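Long-range contact in 1-deoxy-D-xylulose 5-phosphate reductoisomerase (Moraxella catarrhalis, PDB 4ZQG), which catalyses the NADPH-dependent rearrangement and reduction of 1-deoxy-D-xylulose 5-phosphate to 2-C-methyl-D-erythritol 4-phosphate in the MEP pathway of isoprenoid synthesis: residues 8-13 with 35-40. Residues are numbered along the deposited sequence; the frame is centred on the assembly and turned at random.
Sequences SLAILG and IHALTG. With NAD (nicotinamide-adenine-dinucleotide), chain C.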
loop_
_atom_site.group_PDB
_atom_site.type_symbol
_atom_site.label_atom_id
_atom_site.label_comp_id
_atom_site.label_asym_id
_atom_site.label_seq_id
_atom_site.Cartn_x
_atom_site.Cartn_y
_atom_site.Cartn_z
ATOM N N SER A 8 2.508 -25.931 -14.561
ATOM C CA SER A 8 1.350 -26.476 -15.204
ATOM C C SER A 8 0.073 -25.794 -14.718
ATOM O O SER A 8 -0.150 -25.719 -13.534
ATOM C CB SER A 8 1.316 -27.947 -14.871
ATOM O OG SER A 8 0.193 -28.571 -15.438
ATOM N N LEU A 9 -0.758 -25.305 -15.637
ATOM C CA LEU A 9 -2.012 -24.619 -15.308
ATOM C C LEU A 9 -3.277 -25.346 -15.747
ATOM O O LEU A 9 -3.365 -25.783 -16.866
ATOM C CB LEU A 9 -2.057 -23.292 -16.039
ATOM C CG LEU A 9 -1.587 -22.056 -15.325
ATOM C CD1 LEU A 9 -0.318 -22.301 -14.510
ATOM C CD2 LEU A 9 -1.379 -20.971 -16.356
ATOM N N ALA A 10 -4.277 -25.408 -14.873
ATOM C CA ALA A 10 -5.637 -25.732 -15.274
ATOM C C ALA A 10 -6.433 -24.476 -15.109
ATOM O O ALA A 10 -6.430 -23.904 -14.028
ATOM C CB ALA A 10 -6.214 -26.815 -14.393
ATOM N N ILE A 11 -7.117 -24.045 -16.158
ATOM C CA ILE A 11 -7.972 -22.858 -16.081
ATOM C C ILE A 11 -9.439 -23.246 -16.166
ATOM O O ILE A 11 -9.976 -23.499 -17.232
ATOM C CB ILE A 11 -7.631 -21.849 -17.171
ATOM C CG1 ILE A 11 -6.161 -21.458 -17.055
ATOM C CG2 ILE A 11 -8.532 -20.642 -17.053
ATOM C CD1 ILE A 11 -5.683 -20.619 -18.205
ATOM N N LEU A 12 -10.080 -23.315 -15.010
ATOM C CA LEU A 12 -11.450 -23.705 -14.950
ATOM C C LEU A 12 -12.246 -22.465 -15.213
ATOM O O LEU A 12 -12.177 -21.523 -14.450
ATOM C CB LEU A 12 -11.766 -24.272 -13.576
ATOM C CG LEU A 12 -11.037 -25.524 -13.129
ATOM C CD1 LEU A 12 -11.938 -26.298 -12.185
ATOM C CD2 LEU A 12 -10.749 -26.450 -14.270
ATOM N N GLY A 13 -13.022 -22.455 -16.282
ATOM C CA GLY A 13 -13.807 -21.265 -16.650
ATOM C C GLY A 13 -13.025 -20.408 -17.621
ATOM O O GLY A 13 -13.142 -19.203 -17.609
ATOM N N ILE A 35 -0.150 -24.780 -20.362
ATOM C CA ILE A 35 -1.578 -25.038 -20.179
ATOM C C ILE A 35 -1.870 -26.529 -20.197
ATOM O O ILE A 35 -1.746 -27.164 -21.187
ATOM C CB ILE A 35 -2.435 -24.425 -21.275
ATOM C CG1 ILE A 35 -2.137 -22.943 -21.481
ATOM C CG2 ILE A 35 -3.894 -24.649 -20.959
ATOM C CD1 ILE A 35 -2.073 -22.128 -20.239
ATOM N N HIS A 36 -2.276 -27.095 -19.089
ATOM C CA HIS A 36 -2.624 -28.481 -19.055
ATOM C C HIS A 36 -4.102 -28.660 -19.324
ATOM O O HIS A 36 -4.479 -29.661 -19.905
ATOM C CB HIS A 36 -2.266 -29.032 -17.704
ATOM C CG HIS A 36 -2.649 -30.454 -17.513
ATOM N ND1 HIS A 36 -1.838 -31.497 -17.899
ATOM C CD2 HIS A 36 -3.746 -31.008 -16.945
ATOM C CE1 HIS A 36 -2.431 -32.636 -17.591
ATOM N NE2 HIS A 36 -3.574 -32.364 -16.985
ATOM N N ALA A 37 -4.955 -27.719 -18.919
ATOM C CA ALA A 37 -6.384 -27.884 -19.149
ATOM C C ALA A 37 -7.136 -26.588 -19.221
ATOM O O ALA A 37 -6.701 -25.619 -18.699
ATOM C CB ALA A 37 -6.993 -28.762 -18.088
ATOM N N LEU A 38 -8.269 -26.598 -19.918
ATOM C CA LEU A 38 -9.129 -25.423 -20.100
ATOM C C LEU A 38 -10.548 -25.937 -20.059
ATOM O O LEU A 38 -10.771 -27.028 -20.501
ATOM C CB LEU A 38 -8.900 -24.788 -21.469
ATOM C CG LEU A 38 -7.489 -24.347 -21.808
ATOM C CD1 LEU A 38 -7.417 -23.956 -23.267
ATOM C CD2 LEU A 38 -7.100 -23.153 -20.975
ATOM N N THR A 39 -11.490 -25.186 -19.515
ATOM C CA THR A 39 -12.857 -25.638 -19.439
ATOM C C THR A 39 -13.808 -24.550 -19.789
ATOM O O THR A 39 -13.529 -23.384 -19.547
ATOM C CB THR A 39 -13.262 -26.093 -18.034
ATOM O OG1 THR A 39 -13.721 -24.984 -17.230
ATOM C CG2 THR A 39 -12.129 -26.880 -17.352
ATOM N N GLY A 40 -14.946 -24.939 -20.347
ATOM C CA GLY A 40 -15.952 -23.990 -20.808
ATOM C C GLY A 40 -17.312 -24.653 -20.853
ATOM O O GLY A 40 -17.412 -25.784 -21.251
HETATM P PA NAD C . -18.263 -15.296 -16.875
HETATM O O1A NAD C . -19.747 -15.372 -16.754
HETATM O O2A NAD C . -17.603 -14.319 -17.825
HETATM O O5B NAD C . -17.599 -16.755 -17.088
HETATM C C5B NAD C . -17.878 -17.880 -16.270
HETATM C C4B NAD C . -17.067 -19.105 -16.721
HETATM O O4B NAD C . -17.556 -20.236 -15.977
HETATM C C3B NAD C . -17.217 -19.434 -18.213
HETATM O O3B NAD C . -16.001 -19.932 -18.779
HETATM C C2B NAD C . -18.281 -20.520 -18.221
HETATM O O2B NAD C . -18.071 -21.511 -19.225
HETATM C C1B NAD C . -18.191 -21.172 -16.846
HETATM N N9A NAD C . -19.537 -21.581 -16.345
HETATM C C8A NAD C . -20.635 -20.805 -16.311
HETATM N N7A NAD C . -21.698 -21.479 -15.811
HETATM C C5A NAD C . -21.293 -22.714 -15.519
HETATM C C6A NAD C . -21.970 -23.909 -14.967
HETATM N N6A NAD C . -23.297 -23.864 -14.628
HETATM N N1A NAD C . -21.193 -25.004 -14.831
HETATM C C2A NAD C . -19.878 -25.031 -15.199
HETATM N N3A NAD C . -19.199 -23.982 -15.717
HETATM C C4A NAD C . -19.864 -22.803 -15.887
HETATM O O3 NAD C . -17.734 -15.021 -15.371
HETATM P PN NAD C . -16.624 -13.977 -14.845
HETATM O O1N NAD C . -17.294 -12.621 -14.908
HETATM O O2N NAD C . -15.307 -14.327 -15.497
HETATM O O5D NAD C . -16.604 -14.477 -13.318
HETATM C C5D NAD C . -15.848 -15.618 -12.908
HETATM C C4D NAD C . -15.706 -15.635 -11.384
HETATM O O4D NAD C . -14.703 -14.720 -10.933
HETATM C C3D NAD C . -17.006 -15.218 -10.721
HETATM O O3D NAD C . -17.131 -15.983 -9.527
HETATM C C2D NAD C . -16.833 -13.740 -10.449
HETATM O O2D NAD C . -17.684 -13.302 -9.379
HETATM C C1D NAD C . -15.327 -13.662 -10.174
HETATM N N1N NAD C . -14.758 -12.353 -10.527
HETATM C C2N NAD C . -14.796 -11.893 -11.802
HETATM C C3N NAD C . -14.279 -10.622 -12.130
HETATM C C7N NAD C . -14.278 -10.084 -13.538
HETATM O O7N NAD C . -13.575 -9.130 -13.820
HETATM N N7N NAD C . -15.028 -10.658 -14.478
HETATM C C4N NAD C . -13.724 -9.851 -11.120
HETATM C C5N NAD C . -13.689 -10.360 -9.846
HETATM C C6N NAD C . -14.211 -11.608 -9.552
#
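Leu9 O accepts two successive backbone N-H groups, from His36 N at 2.8 Å and from Ala37 N at 3.2 Å; the first donor is tilted 18° from the carbonyl plane, the second lies in it. This double grip marks a beta bulge, where the register of the parallel strands slips by one residue. Further along, Ile11 N reaches Ala37 O at 3.0 Å, straight at the hydrogen (173°), though the donor stands above the carbonyl plane, and Thr39 N makes a weak bond to Ile11 O. Past the end of strand 8-12 a side chain takes over: Gly13 N donates to Thr39 OG1 at 2.8 Å, the hydroxyl being set between the backbone N and carbonyl carbon (chi1 86°). Thr39 CG2 meanwhile meets Leu12 CD2 at 3.4 Å. At the other end, Ser8 OG approaches His36 CB, while its hydrogen bond runs to Ala97 O and His36 NE2 hydrogen-bonds to Asp95 OD2. One face of the sheet carries Leu9, Ile11, Ile35 and Leu38. There Leu9 CD2 touches Ile35 CD1, and Ile11 and Leu38 lie side by side, CD1 to CD2 at 4.0 Å, Ile11 against helix 17-26, Leu38 against helix 44-54. On the other face Ala10 CB and Ala37 CB meet at 4.2 Å, and both touch Ile92 of helix 85-93. Gly13, where a CB would jam against Leu12 O and NAD C4B, brings its O to 3.2 Å from NAD O3B. Strand 7-12, helix 17-26 and strand 33-39 thus form the first beta-alpha-beta unit of a Rossmann-type dinucleotide-binding domain, with Gly13 and Gly40 lying against the adenosine ribose.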